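Local coordinates for protein inulin fructotransferase (Bacillus sp. snu-7, PDB 2INV) that catalyses the lyase-type breakdown of inulin by intramolecular fructosyl transfer, releasing a di-fructose dianhydride, and assembles as a trimer of right-handed parallel beta-helices, at residues V73-S78 with I138-F143; F173-M178 with L195-N200; T218-N223 with T245-F250. All coordinates share one frame; numbering follows the deposited sequence.

In the fold
From the N terminus, contact 1 comes first: it closes a loop of 59 residues by bringing Val73-Ser78 against Ile138-Phe143, across the interior of the beta-helix rather than edge to edge. Contact 2 closes a loop of 16 residues and contact 3 one of 21, each by parallel pairing of strands. The three loops follow in series along the chain; none encloses or crosses another. They are nevertheless joined in space, since strand 135-146 of contact 1 neighbours strand 174-181 of contact 2, where Phe140 N and His174 O lie 3.0 Å apart, probably hydrogen-bonded. Strand 196-198 similarly neighbours strand 219-221 of contact 3. All three contacts also touch the second subunit.

Contact 1 (V73-S78 with I138-F143); sequences VVVDVS and IVFRDF. With 2PO (phosphonate), chain G.
Val75 and Ile138 point at each other tip to tip. The CG1 branch of Val75, anti to its backbone N, ends 4.0 Å from Ile138 CD1. Ile138 reaches that far because its CG1 stands anti to the carbonyl carbon and the chain then runs straight out (chi2 178°). The same CD1 methyl comes within 3.4 Å of Val77 O, a carbonyl oxygen buried here with no polar partner in the model. On the other branch, Val75 CG2 meets the Phe140 ring obliquely at CZ, 4.5 Å away. No hydrogen bond spans the segments, so this is apolar contact across the inside of a right-handed parallel beta-helix: strand 73-75 and strand 135-146 belong to different walls, and Val127 of strand 123-127 touches Val75, Ile138 and Phe140 alike. Arg141 turns elsewhere, packing on Arg141 of both neighbouring subunits. Its NE donates to Asp142 OD2 at 3.1 Å in a salt bridge, bent to 141° and approaching from above the carboxylate plane. A phosphonate lies over one face of the guanidinium, O1P being 3.7 Å from Arg141 CZ, an approach probably eased by the positive charge.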
ATOM      1  N   VAL A  73     -28.333  11.217   0.942  1.00 14.25           N
ATOM      2  CA  VAL A  73     -28.175  10.584   2.249  1.00 14.29           C
ATOM      3  C   VAL A  73     -27.317  11.423   3.173  1.00 13.96           C
ATOM      4  O   VAL A  73     -26.178  11.763   2.846  1.00 13.99           O
ATOM      5  CB  VAL A  73     -27.502   9.207   2.146  1.00 14.75           C
ATOM      6  CG1 VAL A  73     -27.306   8.613   3.536  1.00 15.03           C
ATOM      7  CG2 VAL A  73     -28.348   8.278   1.297  1.00 15.14           C
ATOM      8  N   VAL A  74     -27.867  11.751   4.334  1.00 13.11           N
ATOM      9  CA  VAL A  74     -27.138  12.537   5.309  1.00 13.80           C
ATOM     10  C   VAL A  74     -26.652  11.585   6.390  1.00 13.96           C
ATOM     11  O   VAL A  74     -27.442  10.968   7.103  1.00 14.21           O
ATOM     12  CB  VAL A  74     -28.041  13.631   5.901  1.00 13.34           C
ATOM     13  CG1 VAL A  74     -27.347  14.326   7.049  1.00 14.58           C
ATOM     14  CG2 VAL A  74     -28.384  14.642   4.809  1.00 14.45           C
ATOM     15  N   VAL A  75     -25.337  11.450   6.472  1.00 13.61           N
ATOM     16  CA  VAL A  75     -24.711  10.570   7.440  1.00 13.67           C
ATOM     17  C   VAL A  75     -24.232  11.368   8.629  1.00 14.00           C
ATOM     18  O   VAL A  75     -23.306  12.171   8.534  1.00 14.27           O
ATOM     19  CB  VAL A  75     -23.527   9.807   6.810  1.00 13.99           C
ATOM     20  CG1 VAL A  75     -22.877   8.905   7.844  1.00 13.27           C
ATOM     21  CG2 VAL A  75     -24.020   8.997   5.622  1.00 13.94           C
ATOM     22  N   ASP A  76     -24.878  11.135   9.763  1.00 14.19           N
ATOM     23  CA  ASP A  76     -24.532  11.840  10.981  1.00 14.68           C
ATOM     24  C   ASP A  76     -24.284  10.923  12.170  1.00 15.02           C
ATOM     25  O   ASP A  76     -24.469  11.322  13.309  1.00 14.11           O
ATOM     26  CB  ASP A  76     -25.622  12.863  11.309  1.00 15.85           C
ATOM     27  CG  ASP A  76     -26.959  12.214  11.583  1.00 18.18           C
ATOM     28  OD1 ASP A  76     -27.207  11.096  11.076  1.00 16.62           O
ATOM     29  OD2 ASP A  76     -27.781  12.827  12.291  1.00 19.87           O
ATOM     30  N   VAL A  77     -23.895   9.684  11.906  1.00 14.88           N
ATOM     31  CA  VAL A  77     -23.573   8.805  12.994  1.00 15.47           C
ATOM     32  C   VAL A  77     -22.153   8.323  12.819  1.00 14.99           C
ATOM     33  O   VAL A  77     -21.715   7.994  11.711  1.00 13.78           O
ATOM     34  CB  VAL A  77     -24.566   7.628  13.133  1.00 16.94           C
ATOM     35  CG1 VAL A  77     -24.704   6.870  11.880  1.00 16.78           C
ATOM     36  CG2 VAL A  77     -24.056   6.693  14.217  1.00 18.59           C
ATOM     37  N   SER A  78     -21.431   8.323  13.930  1.00 14.77           N
ATOM     38  CA  SER A  78     -20.064   7.892  13.940  1.00 14.59           C
ATOM     39  C   SER A  78     -19.972   6.394  13.817  1.00 14.57           C
ATOM     40  O   SER A  78     -20.853   5.657  14.271  1.00 12.30           O
ATOM     41  CB  SER A  78     -19.379   8.341  15.227  1.00 15.54           C
ATOM     42  OG  SER A  78     -18.946   9.691  15.126  1.00 15.85           O
ATOM     43  N   ILE A 138     -15.970   6.586  10.377  1.00 13.55           N
ATOM     44  CA  ILE A 138     -16.892   6.251   9.292  1.00 12.90           C
ATOM     45  C   ILE A 138     -16.145   5.592   8.140  1.00 12.22           C
ATOM     46  O   ILE A 138     -15.085   6.060   7.716  1.00 11.68           O
ATOM     47  CB  ILE A 138     -17.663   7.483   8.797  1.00 13.61           C
ATOM     48  CG1 ILE A 138     -18.528   8.019   9.949  1.00 14.76           C
ATOM     49  CG2 ILE A 138     -18.545   7.102   7.616  1.00 14.34           C
ATOM     50  CD1 ILE A 138     -19.315   9.252   9.616  1.00 12.09           C
ATOM     51  N   VAL A 139     -16.716   4.496   7.651  1.00 10.85           N
ATOM     52  CA  VAL A 139     -16.128   3.706   6.585  1.00 11.82           C
ATOM     53  C   VAL A 139     -17.060   3.524   5.379  1.00 10.80           C
ATOM     54  O   VAL A 139     -18.212   3.109   5.537  1.00 10.38           O
ATOM     55  CB  VAL A 139     -15.726   2.312   7.134  1.00 12.04           C
ATOM     56  CG1 VAL A 139     -15.049   1.502   6.046  1.00 13.07           C
ATOM     57  CG2 VAL A 139     -14.821   2.481   8.338  1.00 12.82           C
ATOM     58  N   PHE A 140     -16.551   3.831   4.184  1.00  9.70           N
ATOM     59  CA  PHE A 140     -17.299   3.681   2.934  1.00 10.70           C
ATOM     60  C   PHE A 140     -16.499   2.681   2.122  1.00 10.79           C
ATOM     61  O   PHE A 140     -15.372   2.987   1.726  1.00  9.62           O
ATOM     62  CB  PHE A 140     -17.333   4.992   2.155  1.00 10.21           C
ATOM     63  CG  PHE A 140     -18.364   5.969   2.634  1.00 11.24           C
ATOM     64  CD1 PHE A 140     -19.694   5.871   2.234  1.00 11.29           C
ATOM     65  CD2 PHE A 140     -17.991   7.014   3.466  1.00 10.38           C
ATOM     66  CE1 PHE A 140     -20.626   6.808   2.656  1.00 12.16           C
ATOM     67  CE2 PHE A 140     -18.918   7.953   3.893  1.00 11.12           C
ATOM     68  CZ  PHE A 140     -20.243   7.848   3.482  1.00 11.72           C
ATOM     69  N   ARG A 141     -17.050   1.504   1.844  1.00 10.61           N
ATOM     70  CA  ARG A 141     -16.252   0.562   1.089  1.00 11.63           C
ATOM     71  C   ARG A 141     -16.939  -0.431   0.177  1.00 11.09           C
ATOM     72  O   ARG A 141     -18.094  -0.812   0.354  1.00 11.79           O
ATOM     73  CB  ARG A 141     -15.352  -0.212   2.045  1.00 11.74           C
ATOM     74  CG  ARG A 141     -16.102  -1.199   2.898  1.00 13.92           C
ATOM     75  CD  ARG A 141     -15.204  -1.818   3.939  1.00 15.33           C
ATOM     76  NE  ARG A 141     -14.126  -2.589   3.332  1.00 16.64           N
ATOM     77  CZ  ARG A 141     -13.170  -3.194   4.028  1.00 16.35           C
ATOM     78  NH1 ARG A 141     -13.162  -3.112   5.355  1.00 17.19           N
ATOM     79  NH2 ARG A 141     -12.223  -3.882   3.404  1.00 16.04           N
ATOM     80  N   ASP A 142     -16.157  -0.844  -0.807  1.00 11.15           N
ATOM     81  CA  ASP A 142     -16.535  -1.826  -1.795  1.00 11.27           C
ATOM     82  C   ASP A 142     -17.869  -1.683  -2.516  1.00 11.09           C
ATOM     83  O   ASP A 142     -18.586  -2.662  -2.693  1.00 10.95           O
ATOM     84  CB  ASP A 142     -16.418  -3.213  -1.166  1.00 12.12           C
ATOM     85  CG  ASP A 142     -15.062  -3.429  -0.503  1.00 12.51           C
ATOM     86  OD1 ASP A 142     -14.023  -3.212  -1.165  1.00 12.09           O
ATOM     87  OD2 ASP A 142     -15.028  -3.812   0.684  1.00 12.10           O
ATOM     88  N   PHE A 143     -18.215  -0.467  -2.927  1.00 11.22           N
ATOM     89  CA  PHE A 143     -19.433  -0.277  -3.710  1.00 11.18           C
ATOM     90  C   PHE A 143     -19.207   0.758  -4.810  1.00 11.74           C
ATOM     91  O   PHE A 143     -18.147   1.376  -4.881  1.00 12.45           O
ATOM     92  CB  PHE A 143     -20.675   0.007  -2.828  1.00 11.06           C
ATOM     93  CG  PHE A 143     -20.735   1.372  -2.223  1.00 10.30           C
ATOM     94  CD1 PHE A 143     -21.328   2.430  -2.916  1.00 11.18           C
ATOM     95  CD2 PHE A 143     -20.296   1.585  -0.918  1.00 11.77           C
ATOM     96  CE1 PHE A 143     -21.488   3.685  -2.303  1.00 10.55           C
ATOM     97  CE2 PHE A 143     -20.451   2.825  -0.309  1.00 10.94           C
ATOM     98  CZ  PHE A 143     -21.049   3.869  -1.001  1.00 11.82           C
TER
HETATM   99  P   2PO G1002     -13.829  -7.331   3.423  1.00 47.24           P
HETATM  100  O1P 2PO G1002     -14.472  -6.602   4.665  1.00 45.49           O
HETATM  101  O2P 2PO G1002     -14.815  -7.117   2.195  1.00 45.72           O
HETATM  102  O3P 2PO G1002     -13.361  -8.731   3.637  1.00 46.04           O

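Contact 2 (F173-M178 with L195-N200); sequences FHITGM and LRVNDN
Ile175 O is gripped by two hydrogen bonds, one from the backbone and one from a side chain. Asn198 N donates to Ile175 O at 3.2 Å. The side-chain bond runs from Asn200 ND2 to Ile175 O at 2.9 Å, and both donors come from above the carbonyl plane. Asn200 reaches it with CG anti to its own carbonyl carbon (chi1 -51°), and the other end of its amide is used too, because Met178 N donates to a lone pair of Asn200 OD1 at 2.9 Å. One side chain thus spans the turn after the strand, and bonds at both ends of its amide fix its rotation, while ND2 has a further partner in Asn223 OD1. Parallel pairing of His174 with Arg196 and Ile175 with Val197 is carried by Ile175 N to Arg196 O, 2.7 Å and nearly along the C=O axis, and by Arg196 N to Phe173 O. At the C-terminal end of the paired strands, Thr176 OG1 donates to Asn198 O at 2.8 Å.

On the face bearing His174 and Arg196, the guanidinium lies flat on the imidazole, planes 23° apart, with NH1 3.7 Å from His174 NE2; Thr176 CG2 lies over the opposite ring face, toward its rim. Asp199 of the second subunit forms a salt bridge with Arg196 NH1 and a weak hydrogen bond with His174 NE2, and its charge would probably offset the arginine's effect on the imidazole. The face bearing Ile175 and Val197 is apolar, Ile175 CB lying 4.3 Å from Val197 CG2; just before the strands Leu195 CD1 meets Phe173 CB at 3.5 Å. These are successive coils of the parallel beta-helix, with strand 174-181 flanked by strand 135-146 and strand 196-198 by strand 219-221, while strands 162-166 and 185-193 close over the apolar side chains.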
ATOM      1  N   PHE A 173     -11.400   8.560   9.260  1.00 11.48           N
ATOM      2  CA  PHE A 173     -12.312   8.054   8.243  1.00 10.64           C
ATOM      3  C   PHE A 173     -11.542   7.087   7.362  1.00 11.52           C
ATOM      4  O   PHE A 173     -10.311   7.182   7.256  1.00 10.53           O
ATOM      5  CB  PHE A 173     -12.893   9.204   7.421  1.00 10.48           C
ATOM      6  CG  PHE A 173     -14.147   9.798   8.021  1.00 10.62           C
ATOM      7  CD1 PHE A 173     -14.355   9.770   9.396  1.00  9.23           C
ATOM      8  CD2 PHE A 173     -15.101  10.407   7.219  1.00 10.84           C
ATOM      9  CE1 PHE A 173     -15.490  10.338   9.962  1.00 10.28           C
ATOM     10  CE2 PHE A 173     -16.239  10.980   7.773  1.00 11.03           C
ATOM     11  CZ  PHE A 173     -16.439  10.948   9.149  1.00 10.57           C
ATOM     12  N   HIS A 174     -12.263   6.150   6.749  1.00 11.20           N
ATOM     13  CA  HIS A 174     -11.655   5.147   5.885  1.00 11.22           C
ATOM     14  C   HIS A 174     -12.492   4.993   4.618  1.00 11.87           C
ATOM     15  O   HIS A 174     -13.694   4.698   4.683  1.00 10.77           O
ATOM     16  CB  HIS A 174     -11.579   3.818   6.639  1.00 11.72           C
ATOM     17  CG  HIS A 174     -10.644   2.818   6.036  1.00 12.62           C
ATOM     18  ND1 HIS A 174      -9.909   3.068   4.898  1.00 13.29           N
ATOM     19  CD2 HIS A 174     -10.284   1.579   6.450  1.00 11.48           C
ATOM     20  CE1 HIS A 174      -9.140   2.028   4.635  1.00 12.14           C
ATOM     21  NE2 HIS A 174      -9.348   1.111   5.561  1.00 14.20           N
ATOM     22  N   ILE A 175     -11.849   5.204   3.473  1.00 11.65           N
ATOM     23  CA  ILE A 175     -12.508   5.103   2.174  1.00 12.75           C
ATOM     24  C   ILE A 175     -11.730   4.102   1.324  1.00 12.30           C
ATOM     25  O   ILE A 175     -10.720   4.467   0.722  1.00 12.02           O
ATOM     26  CB  ILE A 175     -12.476   6.454   1.429  1.00 13.71           C
ATOM     27  CG1 ILE A 175     -13.122   7.556   2.277  1.00 14.54           C
ATOM     28  CG2 ILE A 175     -13.167   6.321   0.077  1.00 15.41           C
ATOM     29  CD1 ILE A 175     -14.599   7.333   2.571  1.00 13.33           C
ATOM     30  N   THR A 176     -12.172   2.849   1.274  1.00 11.76           N
ATOM     31  CA  THR A 176     -11.438   1.866   0.485  1.00 12.40           C
ATOM     32  C   THR A 176     -12.265   0.927  -0.401  1.00 12.27           C
ATOM     33  O   THR A 176     -13.447   0.712  -0.175  1.00 12.33           O
ATOM     34  CB  THR A 176     -10.517   1.026   1.399  1.00 12.49           C
ATOM     35  OG1 THR A 176      -9.745   0.123   0.600  1.00 15.10           O
ATOM     36  CG2 THR A 176     -11.341   0.235   2.406  1.00 14.73           C
ATOM     37  N   GLY A 177     -11.605   0.398  -1.427  1.00 13.04           N
ATOM     38  CA  GLY A 177     -12.214  -0.525  -2.374  1.00 11.61           C
ATOM     39  C   GLY A 177     -13.368   0.016  -3.189  1.00 12.28           C
ATOM     40  O   GLY A 177     -14.127  -0.744  -3.779  1.00 11.97           O
HETATM   41  N   MSE A 178     -13.491   1.333  -3.256  1.00 12.55           N
HETATM   42  CA  MSE A 178     -14.596   1.948  -3.983  1.00 12.72           C
HETATM   43  C   MSE A 178     -14.443   2.107  -5.486  1.00 12.43           C
HETATM   44  O   MSE A 178     -13.353   1.940  -6.057  1.00 12.24           O
HETATM   45  CB  MSE A 178     -14.919   3.314  -3.382  1.00 12.20           C
HETATM   46  CG  MSE A 178     -15.178   3.291  -1.876  1.00 13.76           C
HETATM   47 SE   MSE A 178     -17.037   3.113  -1.424  1.00 16.80          SE
HETATM   48  CE  MSE A 178     -17.745   4.385  -2.696  1.00 15.45           C
ATOM     49  N   LEU A 195      -7.211  10.502   7.960  1.00 11.26           N
ATOM     50  CA  LEU A 195      -8.060   9.954   6.918  1.00 13.03           C
ATOM     51  C   LEU A 195      -7.300   8.976   6.056  1.00 13.36           C
ATOM     52  O   LEU A 195      -6.089   9.095   5.853  1.00 13.39           O
ATOM     53  CB  LEU A 195      -8.600  11.058   6.005  1.00 11.92           C
ATOM     54  CG  LEU A 195      -9.208  10.556   4.682  1.00 12.56           C
ATOM     55  CD1 LEU A 195     -10.532   9.866   4.952  1.00 10.62           C
ATOM     56  CD2 LEU A 195      -9.397  11.720   3.729  1.00 10.93           C
ATOM     57  N   ARG A 196      -8.027   7.995   5.550  1.00 14.67           N
ATOM     58  CA  ARG A 196      -7.413   7.035   4.678  1.00 14.39           C
ATOM     59  C   ARG A 196      -8.247   6.804   3.449  1.00 13.65           C
ATOM     60  O   ARG A 196      -9.426   6.438   3.520  1.00 14.43           O
ATOM     61  CB  ARG A 196      -7.184   5.722   5.382  1.00 16.47           C
ATOM     62  CG  ARG A 196      -5.749   5.555   5.797  1.00 20.43           C
ATOM     63  CD  ARG A 196      -5.629   4.292   6.555  1.00 23.07           C
ATOM     64  NE  ARG A 196      -6.510   4.335   7.710  1.00 24.99           N
ATOM     65  CZ  ARG A 196      -6.961   3.252   8.329  1.00 25.68           C
ATOM     66  NH1 ARG A 196      -6.616   2.043   7.895  1.00 25.28           N
ATOM     67  NH2 ARG A 196      -7.745   3.375   9.389  1.00 25.05           N
ATOM     68  N   VAL A 197      -7.601   7.047   2.321  1.00 12.11           N
ATOM     69  CA  VAL A 197      -8.184   6.895   1.014  1.00 12.01           C
ATOM     70  C   VAL A 197      -7.189   5.970   0.328  1.00 12.20           C
ATOM     71  O   VAL A 197      -6.134   6.406  -0.117  1.00 13.58           O
ATOM     72  CB  VAL A 197      -8.243   8.271   0.328  1.00 11.24           C
ATOM     73  CG1 VAL A 197      -8.749   8.143  -1.087  1.00 12.13           C
ATOM     74  CG2 VAL A 197      -9.136   9.211   1.130  1.00 10.57           C
ATOM     75  N   ASN A 198      -7.520   4.685   0.265  1.00 12.36           N
ATOM     76  CA  ASN A 198      -6.622   3.692  -0.325  1.00 13.33           C
ATOM     77  C   ASN A 198      -7.352   2.564  -1.052  1.00 12.24           C
ATOM     78  O   ASN A 198      -8.472   2.201  -0.688  1.00 11.66           O
ATOM     79  CB  ASN A 198      -5.756   3.069   0.775  1.00 14.37           C
ATOM     80  CG  ASN A 198      -6.548   2.139   1.669  1.00 15.63           C
ATOM     81  OD1 ASN A 198      -7.464   2.573   2.375  1.00 15.50           O
ATOM     82  ND2 ASN A 198      -6.210   0.848   1.636  1.00 17.44           N
ATOM     83  N   ASP A 199      -6.697   2.015  -2.074  1.00 12.15           N
ATOM     84  CA  ASP A 199      -7.236   0.902  -2.850  1.00 12.21           C
ATOM     85  C   ASP A 199      -8.569   1.232  -3.544  1.00 11.83           C
ATOM     86  O   ASP A 199      -9.490   0.415  -3.535  1.00 11.42           O
ATOM     87  CB  ASP A 199      -7.424  -0.309  -1.931  1.00 13.75           C
ATOM     88  CG  ASP A 199      -7.322  -1.628  -2.667  1.00 14.99           C
ATOM     89  OD1 ASP A 199      -6.753  -1.651  -3.777  1.00 14.53           O
ATOM     90  OD2 ASP A 199      -7.807  -2.648  -2.132  1.00 16.68           O
ATOM     91  N   ASN A 200      -8.674   2.417  -4.147  1.00 11.74           N
ATOM     92  CA  ASN A 200      -9.900   2.810  -4.844  1.00 11.76           C
ATOM     93  C   ASN A 200      -9.695   3.058  -6.330  1.00 12.43           C
ATOM     94  O   ASN A 200      -8.568   3.248  -6.790  1.00 13.40           O
ATOM     95  CB  ASN A 200     -10.519   4.083  -4.236  1.00 12.53           C
ATOM     96  CG  ASN A 200     -10.682   4.005  -2.741  1.00 12.47           C
ATOM     97  OD1 ASN A 200     -11.782   3.406  -2.292  1.00 12.44           O
ATOM     98  ND2 ASN A 200      -9.830   4.488  -1.990  1.00 13.61           N
TER
HETATM   99  O   HOH W   1      -8.492   6.049   8.837  1.00 25.32           O
HETATM  100  O   HOH W   2      -9.613  -2.474  -0.035  1.00 23.77           O
HETATM  101  O   HOH W   3     -11.668  -0.455  -5.869  1.00 14.07           O

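Contact 3 (T218-N223 with T245-F250); sequences TIVSGN and TGNNLF. With 2PO (phosphonate), chain H.
Asn247 and Asn223 occupy equivalent turns on successive coils of the parallel beta-helix and form part of a hydrogen-bonded row of asparagines, a hallmark of this fold, that runs on to Asn200 on one side and Asn270 on the other. Their amides lie side by side, pointing the same way, with planes only 7° apart. Asn247 OD1 accepts two bonds, from Asn223 N at 2.9 Å and from Asn223 ND2 at 3.1 Å. At the other end of the amide, Asn247 ND2 donates almost straight (170°) to Val220 O at 2.7 Å, an oxygen that also takes Thr245 N. The amide is therefore held flat from both ends, and an alanine here, lacking the amide that bonds Val220 O, Asn223 N and Asn223 ND2, would probably loosen the turn and the register of the two coils. Asn223 repeats the pattern on the preceding coil: its ND2 also donates to Val197 O, and its OD1 accepts from Asn200 ND2. Past the turn, Asn223 O receives Asn248 N at 2.8 Å, leading toward Phe250, which touches bound fructose in the glycan pocket. Thr245, paired in parallel with Ser221, faces the trimer interface, next to Gly246, where a CB would collide with a phosphonate. That phosphonate is bound by Thr245 of all three subunits, and in this chain Thr245 OG1 donates to its O2P at 2.6 Å.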
ATOM      1  N   THR A 218      -2.912  12.438   6.928  1.00 12.74           N
ATOM      2  CA  THR A 218      -3.815  11.720   6.055  1.00 12.16           C
ATOM      3  C   THR A 218      -2.983  10.866   5.109  1.00 12.55           C
ATOM      4  O   THR A 218      -1.834  11.192   4.819  1.00 10.29           O
ATOM      5  CB  THR A 218      -4.680  12.713   5.257  1.00 12.74           C
ATOM      6  OG1 THR A 218      -5.528  13.435   6.163  1.00 13.49           O
ATOM      7  CG2 THR A 218      -5.534  11.982   4.238  1.00 12.51           C
ATOM      8  N   ILE A 219      -3.562   9.766   4.643  1.00 10.68           N
ATOM      9  CA  ILE A 219      -2.874   8.873   3.723  1.00 12.15           C
ATOM     10  C   ILE A 219      -3.725   8.621   2.498  1.00 11.67           C
ATOM     11  O   ILE A 219      -4.905   8.284   2.608  1.00 11.95           O
ATOM     12  CB  ILE A 219      -2.567   7.496   4.359  1.00 12.22           C
ATOM     13  CG1 ILE A 219      -1.586   7.644   5.526  1.00 13.20           C
ATOM     14  CG2 ILE A 219      -1.996   6.565   3.300  1.00 12.77           C
ATOM     15  CD1 ILE A 219      -1.330   6.351   6.259  1.00 14.16           C
ATOM     16  N   VAL A 220      -3.115   8.794   1.333  1.00 11.22           N
ATOM     17  CA  VAL A 220      -3.788   8.564   0.068  1.00 11.52           C
ATOM     18  C   VAL A 220      -2.828   7.696  -0.730  1.00 11.61           C
ATOM     19  O   VAL A 220      -1.859   8.195  -1.302  1.00 10.75           O
ATOM     20  CB  VAL A 220      -4.052   9.888  -0.686  1.00 12.50           C
ATOM     21  CG1 VAL A 220      -4.786   9.610  -1.993  1.00 13.53           C
ATOM     22  CG2 VAL A 220      -4.875  10.834   0.176  1.00 12.27           C
ATOM     23  N   SER A 221      -3.093   6.393  -0.744  1.00 11.83           N
ATOM     24  CA  SER A 221      -2.229   5.455  -1.445  1.00 13.04           C
ATOM     25  C   SER A 221      -2.973   4.317  -2.135  1.00 12.73           C
ATOM     26  O   SER A 221      -4.153   4.081  -1.869  1.00 12.40           O
ATOM     27  CB  SER A 221      -1.215   4.864  -0.465  1.00 14.88           C
ATOM     28  OG  SER A 221      -1.848   4.023   0.462  1.00 19.62           O
ATOM     29  N   GLY A 222      -2.251   3.604  -2.998  1.00 13.10           N
ATOM     30  CA  GLY A 222      -2.818   2.475  -3.719  1.00 13.06           C
ATOM     31  C   GLY A 222      -4.051   2.745  -4.566  1.00 12.51           C
ATOM     32  O   GLY A 222      -4.792   1.814  -4.894  1.00 13.89           O
ATOM     33  N   ASN A 223      -4.264   4.003  -4.949  1.00 12.10           N
ATOM     34  CA  ASN A 223      -5.428   4.363  -5.753  1.00 12.00           C
ATOM     35  C   ASN A 223      -5.156   4.555  -7.248  1.00 12.00           C
ATOM     36  O   ASN A 223      -4.038   4.876  -7.656  1.00 12.20           O
ATOM     37  CB  ASN A 223      -6.070   5.649  -5.221  1.00 11.02           C
ATOM     38  CG  ASN A 223      -6.402   5.578  -3.742  1.00 12.96           C
ATOM     39  OD1 ASN A 223      -7.475   4.869  -3.411  1.00 10.85           O
ATOM     40  ND2 ASN A 223      -5.698   6.148  -2.905  1.00 11.87           N
ATOM     41  N   THR A 245       1.297   8.046  -1.779  1.00 11.14           N
ATOM     42  CA  THR A 245       2.220   7.022  -2.226  1.00 11.18           C
ATOM     43  C   THR A 245       1.557   5.849  -2.956  1.00 11.11           C
ATOM     44  O   THR A 245       0.410   5.494  -2.680  1.00 11.11           O
ATOM     45  CB  THR A 245       2.954   6.480  -0.992  1.00 11.55           C
ATOM     46  OG1 THR A 245       2.166   5.441  -0.111  1.00 10.06           O
ATOM     47  CG2 THR A 245       3.652   7.456  -0.129  1.00 12.02           C
ATOM     48  N   GLY A 246       2.303   5.243  -3.875  1.00 10.82           N
ATOM     49  CA  GLY A 246       1.812   4.095  -4.618  1.00 10.21           C
ATOM     50  C   GLY A 246       0.506   4.277  -5.367  1.00  9.91           C
ATOM     51  O   GLY A 246      -0.269   3.336  -5.509  1.00 11.17           O
ATOM     52  N   ASN A 247       0.254   5.483  -5.853  1.00  9.27           N
ATOM     53  CA  ASN A 247      -0.963   5.741  -6.607  1.00  9.50           C
ATOM     54  C   ASN A 247      -0.612   5.760  -8.082  1.00 10.51           C
ATOM     55  O   ASN A 247       0.496   6.147  -8.461  1.00 11.06           O
ATOM     56  CB  ASN A 247      -1.566   7.092  -6.215  1.00 10.04           C
ATOM     57  CG  ASN A 247      -2.020   7.131  -4.777  1.00 10.33           C
ATOM     58  OD1 ASN A 247      -3.072   6.589  -4.425  1.00 10.23           O
ATOM     59  ND2 ASN A 247      -1.218   7.764  -3.928  1.00 10.30           N
ATOM     60  N   ASN A 248      -1.554   5.338  -8.914  1.00 10.65           N
ATOM     61  CA  ASN A 248      -1.336   5.346 -10.351  1.00 11.59           C
ATOM     62  C   ASN A 248      -2.312   6.370 -10.898  1.00 13.22           C
ATOM     63  O   ASN A 248      -3.472   6.063 -11.168  1.00 13.34           O
ATOM     64  CB  ASN A 248      -1.612   3.968 -10.946  1.00 11.92           C
ATOM     65  CG  ASN A 248      -1.077   3.830 -12.356  1.00 12.00           C
ATOM     66  OD1 ASN A 248      -1.335   4.673 -13.210  1.00 12.97           O
ATOM     67  ND2 ASN A 248      -0.317   2.767 -12.607  1.00  9.57           N
ATOM     68  N   LEU A 249      -1.835   7.602 -11.018  1.00 12.72           N
ATOM     69  CA  LEU A 249      -2.651   8.701 -11.503  1.00 13.72           C
ATOM     70  C   LEU A 249      -2.451   8.884 -12.991  1.00 13.91           C
ATOM     71  O   LEU A 249      -1.365   9.218 -13.460  1.00 13.56           O
ATOM     72  CB  LEU A 249      -2.341   9.982 -10.727  1.00 14.36           C
ATOM     73  CG  LEU A 249      -2.147   9.700  -9.237  1.00 14.72           C
ATOM     74  CD1 LEU A 249      -1.709  10.852  -8.621  1.00 16.56           C
ATOM     75  CD2 LEU A 249      -3.319   9.340  -8.770  1.00 16.20           C
ATOM     76  N   PHE A 250      -3.523   8.673 -13.734  1.00 13.64           N
ATOM     77  CA  PHE A 250      -3.466   8.775 -15.181  1.00 14.49           C
ATOM     78  C   PHE A 250      -4.321   9.910 -15.726  1.00 16.07           C
ATOM     79  O   PHE A 250      -5.028  10.595 -14.987  1.00 15.13           O
ATOM     80  CB  PHE A 250      -3.873   7.430 -15.784  1.00 14.41           C
ATOM     81  CG  PHE A 250      -5.076   6.827 -15.131  1.00 14.21           C
ATOM     82  CD1 PHE A 250      -6.353   7.295 -15.431  1.00 14.14           C
ATOM     83  CD2 PHE A 250      -4.938   5.801 -14.196  1.00 13.03           C
ATOM     84  CE1 PHE A 250      -7.471   6.749 -14.815  1.00 13.95           C
ATOM     85  CE2 PHE A 250      -6.063   5.250 -13.573  1.00 13.61           C
ATOM     86  CZ  PHE A 250      -7.325   5.726 -13.888  1.00 13.46           C
TER
HETATM   87  P   2PO H1001       3.625   1.863  -0.890  1.00 37.47           P
HETATM   88  O1P 2PO H1001       3.860   1.304   0.566  1.00 33.28           O
HETATM   89  O2P 2PO H1001       2.424   2.899  -0.804  1.00 33.66           O
HETATM   90  O3P 2PO H1001       3.528   0.854  -1.985  1.00 33.59           O